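PDB 4TKT: AT-less polyketide synthase from Streptomyces platensis subsp. rosaceus, which probably catalyses decarboxylative Claisen condensation of acyl chains as a ketosynthase domain of the isomigrastatin assembly line. Local coordinates for residues L371-L374 with L375-R379; P19-D23 with L24-W28; A262-A266 with D267-I271; G309-P312 with R313-G316. One frame throughout, in Å; residues are numbered along the deposited sequence.

Contact 1: L371-L374 with L375-R379; sequences LAKL and LLQMR
Leu-371 lies against Leu-375 one helical turn on, its CD1 methyl 3.9 Å from Leu-375 CG and its own CG 3.8 Å from the Leu-375 CD1 methyl. The two branched ends cross at a slant. With its CG anti to the backbone nitrogen (chi1 177°), Leu-371 leans forward along the helix, while Leu-375, at chi1 -69°, folds back to meet it. Under this apolar pair Leu-375 N donates to Leu-371 O at 2.9 Å, nearly straight at 168°. The same i to i+4 ladder runs on through Leu-376, Gln-377 and Met-378, present as selenomethionine, nearly to the last residue of helix 366-380, which packs on the central sheet of this thiolase-like fold. Leucines suit the sheet side, where Leu-371 and Leu-375 both reach Met-14 of strand 9-17. Elsewhere on the helix, the side chains of Lys-373 and Gln-377 cross, the lysine CE methylene 3.9 Å from the amide oxygen Gln-377 OE1. Both are buried, and long chains let their polar ends find partners: Lys-373 NZ forms a salt bridge with Glu-319, and Gln-377 OE1 accepts from Val-384 N. Across from the amide nitrogen of that glutamine, NE2, comes the Leu-374 CD1 methyl at 4.0 Å, the side chains meeting roughly at right angles.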
loop_
_atom_site.group_PDB
_atom_site.type_symbol
_atom_site.label_atom_id
_atom_site.label_comp_id
_atom_site.label_asym_id
_atom_site.label_seq_id
_atom_site.Cartn_x
_atom_site.Cartn_y
_atom_site.Cartn_z
ATOM N N LEU A 371 -0.138 -7.737 -3.338
ATOM C CA LEU A 371 -1.140 -7.940 -2.300
ATOM C C LEU A 371 -2.355 -7.059 -2.556
ATOM O O LEU A 371 -3.491 -7.478 -2.346
ATOM C CB LEU A 371 -0.557 -7.645 -0.919
ATOM C CG LEU A 371 -1.543 -7.760 0.241
ATOM C CD1 LEU A 371 -2.150 -9.150 0.282
ATOM C CD2 LEU A 371 -0.865 -7.431 1.558
ATOM N N ALA A 372 -2.100 -5.840 -3.019
ATOM C CA ALA A 372 -3.167 -4.901 -3.338
ATOM C C ALA A 372 -4.077 -5.451 -4.429
ATOM O O ALA A 372 -5.299 -5.441 -4.289
ATOM C CB ALA A 372 -2.583 -3.565 -3.761
ATOM N N LYS A 373 -3.475 -5.935 -5.512
ATOM C CA LYS A 373 -4.234 -6.501 -6.621
ATOM C C LYS A 373 -5.093 -7.672 -6.161
ATOM O O LYS A 373 -6.245 -7.809 -6.572
ATOM C CB LYS A 373 -3.298 -6.956 -7.742
ATOM C CG LYS A 373 -4.017 -7.658 -8.885
ATOM C CD LYS A 373 -3.048 -8.140 -9.947
ATOM C CE LYS A 373 -3.724 -9.105 -10.909
ATOM N NZ LYS A 373 -2.764 -9.707 -11.874
ATOM N N LEU A 374 -4.527 -8.509 -5.299
ATOM C CA LEU A 374 -5.226 -9.692 -4.816
ATOM C C LEU A 374 -6.407 -9.311 -3.929
ATOM O O LEU A 374 -7.508 -9.824 -4.109
ATOM C CB LEU A 374 -4.264 -10.610 -4.059
ATOM C CG LEU A 374 -4.805 -11.977 -3.633
ATOM C CD1 LEU A 374 -5.574 -12.638 -4.766
ATOM C CD2 LEU A 374 -3.659 -12.868 -3.187
ATOM N N LEU A 375 -6.177 -8.406 -2.983
ATOM C CA LEU A 375 -7.232 -7.962 -2.078
ATOM C C LEU A 375 -8.342 -7.219 -2.819
ATOM O O LEU A 375 -9.521 -7.363 -2.491
ATOM C CB LEU A 375 -6.654 -7.069 -0.978
ATOM C CG LEU A 375 -5.746 -7.744 0.053
ATOM C CD1 LEU A 375 -5.167 -6.711 1.003
ATOM C CD2 LEU A 375 -6.505 -8.805 0.824
ATOM N N LEU A 376 -7.958 -6.427 -3.816
ATOM C CA LEU A 376 -8.926 -5.675 -4.608
ATOM C C LEU A 376 -9.793 -6.597 -5.457
ATOM O O LEU A 376 -10.978 -6.334 -5.655
ATOM C CB LEU A 376 -8.215 -4.656 -5.501
ATOM C CG LEU A 376 -7.738 -3.378 -4.813
ATOM C CD1 LEU A 376 -6.863 -2.557 -5.748
ATOM C CD2 LEU A 376 -8.929 -2.564 -4.336
ATOM N N GLN A 377 -9.199 -7.674 -5.961
ATOM C CA GLN A 377 -9.948 -8.653 -6.739
ATOM C C GLN A 377 -11.015 -9.317 -5.883
ATOM O O GLN A 377 -12.125 -9.570 -6.346
ATOM C CB GLN A 377 -9.015 -9.710 -7.330
ATOM C CG GLN A 377 -8.285 -9.264 -8.584
ATOM C CD GLN A 377 -7.343 -10.325 -9.111
ATOM O OE1 GLN A 377 -7.300 -10.594 -10.310
ATOM N NE2 GLN A 377 -6.577 -10.933 -8.212
HETATM N N MSE A 378 -10.676 -9.591 -4.627
HETATM C CA MSE A 378 -11.620 -10.211 -3.707
HETATM C C MSE A 378 -12.692 -9.222 -3.263
HETATM O O MSE A 378 -13.854 -9.591 -3.092
HETATM C CB MSE A 378 -10.892 -10.776 -2.486
HETATM C CG MSE A 378 -9.757 -11.724 -2.826
HETATM SE SE MSE A 378 -9.095 -12.708 -1.278
HETATM C CE MSE A 378 -9.022 -11.236 -0.003
ATOM N N ARG A 379 -12.296 -7.966 -3.075
ATOM C CA ARG A 379 -13.219 -6.928 -2.627
ATOM C C ARG A 379 -14.343 -6.711 -3.634
ATOM O O ARG A 379 -15.499 -6.529 -3.254
ATOM C CB ARG A 379 -12.471 -5.613 -2.382
ATOM C CG ARG A 379 -13.376 -4.426 -2.056
ATOM C CD ARG A 379 -12.565 -3.159 -1.819
ATOM N NE ARG A 379 -13.406 -1.973 -1.660
ATOM C CZ ARG A 379 -13.888 -1.545 -0.497
ATOM N NH1 ARG A 379 -13.621 -2.210 0.619
ATOM N NH2 ARG A 379 -14.640 -0.454 -0.449
#

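Contact 2: P19-D23 with L24-W28; sequences PGAPD and LDTFW
A chi1 of 52° sets Asp-23 CG between its own backbone nitrogen and carbonyl carbon, turning the carboxylate over the start of helix 24-32, while the first torsion of Thr-26 keeps OG1 beside its backbone nitrogen. Asp-23 OD1 therefore meets two donors of one residue. Thr-26 N gives it the N-cap bond, 2.9 Å long with an N-H...O angle of 161°, arriving nearly on the line of the C-O bond. Thr-26 OG1 donates to the same OD1 at 2.8 Å, from the syn side but 33° out of the carboxylate plane. Aspartate suits this place because its short side chain can reach forward to an amide of the first turn, and threonine adds a hydroxyl beside that amide. The backbone closes the turn with Phe-27 N to Asp-23 O, 3.0 Å.

The other branch of Thr-26 serves the apolar side: CG2 lies 4.0 Å from Pro-22 CD and 3.9 Å from Ala-21 CA. Ala-21, small enough to sit close to the helix, puts its CB 3.7 Å from Phe-27 CB. The phenylalanine ring continues inward to Ala-372 and Leu-376 of helix 366-380. Two hydrogen bonds on one carboxylate oxygen limit rotation of Asp-23, and its negative charge, set at the positive end of the helix dipole, would probably be stabilised there.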
loop_
_atom_site.group_PDB
_atom_site.type_symbol
_atom_site.label_atom_id
_atom_site.label_comp_id
_atom_site.label_asym_id
_atom_site.label_seq_id
_atom_site.Cartn_x
_atom_site.Cartn_y
_atom_site.Cartn_z
ATOM N N PRO A 19 2.446 2.949 -10.283
ATOM C CA PRO A 19 2.520 3.618 -11.587
ATOM C C PRO A 19 1.155 3.818 -12.234
ATOM O O PRO A 19 0.418 2.855 -12.440
ATOM C CB PRO A 19 3.375 2.659 -12.421
ATOM C CG PRO A 19 4.232 1.976 -11.424
ATOM C CD PRO A 19 3.354 1.790 -10.220
ATOM N N GLY A 20 0.827 5.069 -12.540
ATOM C CA GLY A 20 -0.453 5.404 -13.137
ATOM C C GLY A 20 -1.598 5.340 -12.143
ATOM O O GLY A 20 -2.764 5.425 -12.526
ATOM N N ALA A 21 -1.265 5.199 -10.863
ATOM C CA ALA A 21 -2.277 5.040 -9.827
ATOM C C ALA A 21 -1.854 5.678 -8.506
ATOM O O ALA A 21 -1.219 5.032 -7.673
ATOM C CB ALA A 21 -2.582 3.575 -9.622
ATOM N N PRO A 22 -2.221 6.953 -8.311
ATOM C CA PRO A 22 -1.907 7.716 -7.097
ATOM C C PRO A 22 -2.540 7.118 -5.843
ATOM O O PRO A 22 -2.070 7.379 -4.736
ATOM C CB PRO A 22 -2.494 9.103 -7.390
ATOM C CG PRO A 22 -2.621 9.165 -8.875
ATOM C CD PRO A 22 -2.941 7.768 -9.302
ATOM N N ASP A 23 -3.601 6.336 -6.019
ATOM C CA ASP A 23 -4.239 5.654 -4.897
ATOM C C ASP A 23 -4.818 4.317 -5.337
ATOM O O ASP A 23 -4.814 3.992 -6.525
ATOM C CB ASP A 23 -5.329 6.529 -4.270
ATOM C CG ASP A 23 -6.322 7.059 -5.291
ATOM O OD1 ASP A 23 -6.709 6.309 -6.212
ATOM O OD2 ASP A 23 -6.724 8.235 -5.166
ATOM N N LEU A 24 -5.329 3.556 -4.376
ATOM C CA LEU A 24 -5.796 2.199 -4.636
ATOM C C LEU A 24 -7.046 2.165 -5.510
ATOM O O LEU A 24 -7.218 1.248 -6.314
ATOM C CB LEU A 24 -6.053 1.471 -3.314
ATOM C CG LEU A 24 -4.783 1.096 -2.545
ATOM C CD1 LEU A 24 -5.078 0.790 -1.084
ATOM C CD2 LEU A 24 -4.098 -0.088 -3.212
ATOM N N ASP A 25 -7.914 3.163 -5.357
ATOM C CA ASP A 25 -9.126 3.246 -6.168
ATOM C C ASP A 25 -8.777 3.358 -7.649
ATOM O O ASP A 25 -9.385 2.697 -8.491
ATOM C CB ASP A 25 -9.994 4.436 -5.747
ATOM C CG ASP A 25 -10.622 4.251 -4.378
ATOM O OD1 ASP A 25 -10.723 3.097 -3.909
ATOM O OD2 ASP A 25 -11.023 5.266 -3.771
ATOM N N THR A 26 -7.798 4.203 -7.958
ATOM C CA THR A 26 -7.332 4.355 -9.331
ATOM C C THR A 26 -6.653 3.076 -9.796
ATOM O O THR A 26 -6.794 2.669 -10.951
ATOM C CB THR A 26 -6.352 5.528 -9.467
ATOM O OG1 THR A 26 -6.966 6.722 -8.974
ATOM C CG2 THR A 26 -5.961 5.728 -10.921
ATOM N N PHE A 27 -5.924 2.446 -8.881
ATOM C CA PHE A 27 -5.201 1.219 -9.180
ATOM C C PHE A 27 -6.161 0.128 -9.631
ATOM O O PHE A 27 -5.870 -0.619 -10.563
ATOM C CB PHE A 27 -4.397 0.768 -7.959
ATOM C CG PHE A 27 -3.492 -0.403 -8.221
ATOM C CD1 PHE A 27 -2.640 -0.408 -9.311
ATOM C CD2 PHE A 27 -3.480 -1.491 -7.363
ATOM C CE1 PHE A 27 -1.802 -1.480 -9.551
ATOM C CE2 PHE A 27 -2.643 -2.565 -7.595
ATOM C CZ PHE A 27 -1.805 -2.560 -8.691
ATOM N N TRP A 28 -7.318 0.054 -8.980
ATOM C CA TRP A 28 -8.338 -0.912 -9.365
ATOM C C TRP A 28 -8.903 -0.599 -10.744
ATOM O O TRP A 28 -9.159 -1.504 -11.538
ATOM C CB TRP A 28 -9.473 -0.951 -8.341
ATOM C CG TRP A 28 -10.612 -1.818 -8.782
ATOM C CD1 TRP A 28 -11.878 -1.415 -9.089
ATOM C CD2 TRP A 28 -10.580 -3.235 -8.993
ATOM N NE1 TRP A 28 -12.640 -2.495 -9.466
ATOM C CE2 TRP A 28 -11.866 -3.624 -9.415
ATOM C CE3 TRP A 28 -9.589 -4.214 -8.857
ATOM C CZ2 TRP A 28 -12.188 -4.949 -9.706
ATOM C CZ3 TRP A 28 -9.911 -5.529 -9.145
ATOM C CH2 TRP A 28 -11.199 -5.884 -9.565
#

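Contact 3: A262-A266 with D267-I271; sequences ADAVA and DGDRI
Ala-264 O receives the amide of Asp-269 at 3.0 Å, with an N-H...O angle of 162°, and a weak second bond from Asp-267 N at 3.2 Å. The first is the outer bond of a Schellman motif ending helix 261-266, spanning six residues; the inner bond runs from Gly-268 N to Val-265 O at 3.3 Å, its donor standing above the carbonyl plane. Gly-268 suits the turn because its phi is positive, 65°, a value glycine adopts readily. After it the chain reverses toward strand 273-282, bringing Asp-269 and Ile-271 back to the helix.

Asp-269 lays its carboxylate beside Ala-264, OD2 3.5 Å from Ala-264 CA, where the small alanine permits close approach next to Val-12 of strand 9-17. This buried acid is satisfied from outside: Arg-259 and Lys-599 form salt bridges with it, and Tyr-111 a hydrogen bond. Asp-267 also pairs with Arg-259, and with Arg-123, so aspartates suit a site lined by positive groups, which would favour their ionised form.

Ile-271 completes the return apolarly. CG1 lies anti to the carbonyl carbon (chi1 -59°) and the chain then extends, carrying the CD1 methyl obliquely to 3.9 Å from Val-265 CG2.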
loop_
_atom_site.group_PDB
_atom_site.type_symbol
_atom_site.label_atom_id
_atom_site.label_comp_id
_atom_site.label_asym_id
_atom_site.label_seq_id
_atom_site.Cartn_x
_atom_site.Cartn_y
_atom_site.Cartn_z
ATOM N N ALA A 262 -9.170 -11.448 15.970
ATOM C CA ALA A 262 -10.058 -11.330 17.122
ATOM C C ALA A 262 -10.117 -9.895 17.638
ATOM O O ALA A 262 -11.184 -9.399 18.002
ATOM C CB ALA A 262 -9.613 -12.270 18.229
ATOM N N ASP A 263 -8.963 -9.235 17.660
ATOM C CA ASP A 263 -8.866 -7.868 18.158
ATOM C C ASP A 263 -9.522 -6.878 17.201
ATOM O O ASP A 263 -10.153 -5.914 17.632
ATOM C CB ASP A 263 -7.401 -7.491 18.383
ATOM C CG ASP A 263 -6.678 -8.483 19.271
ATOM O OD1 ASP A 263 -7.288 -9.510 19.629
ATOM O OD2 ASP A 263 -5.496 -8.246 19.598
ATOM N N ALA A 264 -9.371 -7.115 15.903
ATOM C CA ALA A 264 -9.990 -6.254 14.902
ATOM C C ALA A 264 -11.509 -6.376 14.954
ATOM O O ALA A 264 -12.223 -5.375 14.915
ATOM C CB ALA A 264 -9.480 -6.595 13.514
ATOM N N VAL A 265 -11.996 -7.609 15.042
ATOM C CA VAL A 265 -13.428 -7.864 15.129
ATOM C C VAL A 265 -14.020 -7.215 16.379
ATOM O O VAL A 265 -15.076 -6.584 16.318
ATOM C CB VAL A 265 -13.733 -9.377 15.131
ATOM C CG1 VAL A 265 -15.173 -9.637 15.531
ATOM C CG2 VAL A 265 -13.444 -9.973 13.762
ATOM N N ALA A 266 -13.322 -7.353 17.502
ATOM C CA ALA A 266 -13.792 -6.805 18.774
ATOM C C ALA A 266 -13.810 -5.278 18.779
ATOM O O ALA A 266 -14.582 -4.663 19.517
ATOM C CB ALA A 266 -12.931 -7.319 19.917
ATOM N N ASP A 267 -12.960 -4.673 17.957
ATOM C CA ASP A 267 -12.818 -3.220 17.928
ATOM C C ASP A 267 -13.611 -2.587 16.792
ATOM O O ASP A 267 -13.543 -1.377 16.578
ATOM C CB ASP A 267 -11.341 -2.834 17.814
ATOM C CG ASP A 267 -10.590 -3.026 19.116
ATOM O OD1 ASP A 267 -11.089 -3.781 19.977
ATOM O OD2 ASP A 267 -9.506 -2.427 19.280
ATOM N N GLY A 268 -14.358 -3.409 16.065
ATOM C CA GLY A 268 -15.185 -2.928 14.974
ATOM C C GLY A 268 -14.392 -2.335 13.826
ATOM O O GLY A 268 -14.866 -1.430 13.139
ATOM N N ASP A 269 -13.182 -2.846 13.617
ATOM C CA ASP A 269 -12.328 -2.372 12.531
ATOM C C ASP A 269 -12.844 -2.824 11.174
ATOM O O ASP A 269 -13.583 -3.801 11.074
ATOM C CB ASP A 269 -10.890 -2.869 12.705
ATOM C CG ASP A 269 -10.221 -2.317 13.943
ATOM O OD1 ASP A 269 -10.680 -1.275 14.455
ATOM O OD2 ASP A 269 -9.227 -2.922 14.397
ATOM N N ARG A 270 -12.452 -2.101 10.131
ATOM C CA ARG A 270 -12.631 -2.583 8.773
ATOM C C ARG A 270 -11.713 -3.777 8.584
ATOM O O ARG A 270 -10.631 -3.826 9.164
ATOM C CB ARG A 270 -12.308 -1.498 7.747
ATOM C CG ARG A 270 -13.120 -0.237 7.897
ATOM C CD ARG A 270 -12.666 0.824 6.911
ATOM N NE ARG A 270 -12.768 0.369 5.528
ATOM C CZ ARG A 270 -11.786 0.461 4.639
ATOM N NH1 ARG A 270 -10.624 0.993 4.988
ATOM N NH2 ARG A 270 -11.964 0.024 3.400
ATOM N N ILE A 271 -12.140 -4.749 7.790
ATOM C CA ILE A 271 -11.297 -5.905 7.526
ATOM C C ILE A 271 -11.239 -6.159 6.024
ATOM O O ILE A 271 -12.185 -6.674 5.429
ATOM C CB ILE A 271 -11.803 -7.152 8.272
ATOM C CG1 ILE A 271 -11.835 -6.878 9.779
ATOM C CG2 ILE A 271 -10.911 -8.343 7.977
ATOM C CD1 ILE A 271 -12.434 -7.991 10.601
#

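Contact 4: G309-P312 with R313-G316; sequences GVDP and RDIG
Arg-313 meets Asp-311 through its backbone: its amide N-H points at Asp-311 OD1, a weak bond of 3.4 Å, though fairly straight. Asp-311 holds CG anti to its backbone nitrogen (chi1 -168°), which carries the carboxylate forward over the start of the turn, and OD1 also lies 3.7 Å from Arg-313 CB. The arginine's charged end bends off instead to Phe-349, with which it makes a cation-pi contact.

Asp-314 comes next and gives its N-H to Asp-311 O at 2.7 Å. This i to i+3 bond is that of the short 3-10 turn joining helix 294-308 to strand 317-319. The Asp-314 side chain folds back over the carbonyl, placing OD2 3.4 Å from Asp-311 CB.

Ile-315 N then donates to Pro-312 O at 3.2 Å, from above the carbonyl plane. Its CG1 rests 3.2 Å from that oxygen and 3.7 Å from Pro-312 CA, while the residue also packs on Leu-421 of strand 421-427. An apolar isoleucine fits this buried side; proline, its phi restricted by the ring (here -49°) and with no N-H to give, fits the first position of the turn.

The carboxylates of Asp-311 and Asp-314 come within 4.4 Å, OD2 to OD2, their planes 62° apart. Such like charges should disfavour each other, a cost that solvent probably eases since both residues are exposed.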
loop_
_atom_site.group_PDB
_atom_site.type_symbol
_atom_site.label_atom_id
_atom_site.label_comp_id
_atom_site.label_asym_id
_atom_site.label_seq_id
_atom_site.Cartn_x
_atom_site.Cartn_y
_atom_site.Cartn_z
ATOM N N GLY A 309 -3.309 -23.647 7.044
ATOM C CA GLY A 309 -4.301 -24.676 7.292
ATOM C C GLY A 309 -5.382 -24.709 6.228
ATOM O O GLY A 309 -6.535 -25.033 6.510
ATOM N N VAL A 310 -5.006 -24.376 4.998
ATOM C CA VAL A 310 -5.957 -24.328 3.896
ATOM C C VAL A 310 -5.875 -25.577 3.027
ATOM O O VAL A 310 -4.901 -26.327 3.090
ATOM C CB VAL A 310 -5.725 -23.087 3.006
ATOM C CG1 VAL A 310 -5.780 -21.818 3.838
ATOM C CG2 VAL A 310 -4.391 -23.192 2.289
ATOM N N ASP A 311 -6.913 -25.794 2.223
ATOM C CA ASP A 311 -6.913 -26.845 1.212
ATOM C C ASP A 311 -6.660 -26.201 -0.149
ATOM O O ASP A 311 -7.549 -25.562 -0.707
ATOM C CB ASP A 311 -8.243 -27.604 1.217
ATOM C CG ASP A 311 -8.202 -28.881 0.386
ATOM O OD1 ASP A 311 -7.310 -29.022 -0.477
ATOM O OD2 ASP A 311 -9.078 -29.748 0.597
ATOM N N PRO A 312 -5.438 -26.364 -0.680
ATOM C CA PRO A 312 -4.982 -25.752 -1.936
ATOM C C PRO A 312 -5.949 -25.923 -3.106
ATOM O O PRO A 312 -5.916 -25.121 -4.038
ATOM C CB PRO A 312 -3.658 -26.478 -2.227
ATOM C CG PRO A 312 -3.445 -27.438 -1.093
ATOM C CD PRO A 312 -4.340 -27.043 0.020
ATOM N N ARG A 313 -6.794 -26.948 -3.063
ATOM C CA ARG A 313 -7.811 -27.140 -4.090
ATOM C C ARG A 313 -8.803 -25.972 -4.097
ATOM O O ARG A 313 -9.411 -25.662 -5.123
ATOM C CB ARG A 313 -8.539 -28.469 -3.873
ATOM C CG ARG A 313 -9.652 -28.763 -4.872
ATOM C CD ARG A 313 -9.149 -28.740 -6.311
ATOM N NE ARG A 313 -10.227 -28.974 -7.270
ATOM C CZ ARG A 313 -11.037 -28.025 -7.736
ATOM N NH1 ARG A 313 -11.991 -28.333 -8.607
ATOM N NH2 ARG A 313 -10.897 -26.770 -7.333
ATOM N N ASP A 314 -8.941 -25.312 -2.950
ATOM C CA ASP A 314 -9.887 -24.211 -2.805
ATOM C C ASP A 314 -9.314 -22.865 -3.242
ATOM O O ASP A 314 -10.052 -21.884 -3.335
ATOM C CB ASP A 314 -10.362 -24.113 -1.354
ATOM C CG ASP A 314 -11.089 -25.361 -0.894
ATOM O OD1 ASP A 314 -11.852 -25.938 -1.697
ATOM O OD2 ASP A 314 -10.895 -25.764 0.272
ATOM N N ILE A 315 -8.007 -22.815 -3.495
ATOM C CA ILE A 315 -7.364 -21.583 -3.952
ATOM C C ILE A 315 -8.010 -21.096 -5.242
ATOM O O ILE A 315 -8.027 -21.809 -6.246
ATOM C CB ILE A 315 -5.853 -21.764 -4.199
ATOM C CG1 ILE A 315 -5.139 -22.233 -2.930
ATOM C CG2 ILE A 315 -5.242 -20.462 -4.701
ATOM C CD1 ILE A 315 -4.980 -21.166 -1.888
ATOM N N GLY A 316 -8.547 -19.881 -5.210
ATOM C CA GLY A 316 -9.256 -19.339 -6.353
ATOM C C GLY A 316 -8.369 -18.542 -7.285
ATOM O O GLY A 316 -8.635 -18.455 -8.483
#

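In the fold
Contacts 1 and 2 join directly: helix 366-380 and helix 24-32 pack together, with centres 13 Å apart. Leu-376 CB lies 3.7 Å from Trp-28 CE3, and Ala-372 CB 3.8 Å from Leu-24 CD2. Strand 9-17 leads into the loop of contact 2 and is also touched by side chains of contacts 1 and 3, so one central strand links all three. Contact 3, about 19 Å from contact 1 between centres, meets it at Arg-270 NH2 and Arg-379 NH1, 3.9 Å apart with like charge. Contact 4 stands apart, its nearest atoms about 7 Å from contact 1, at the edge of the same ketosynthase fold.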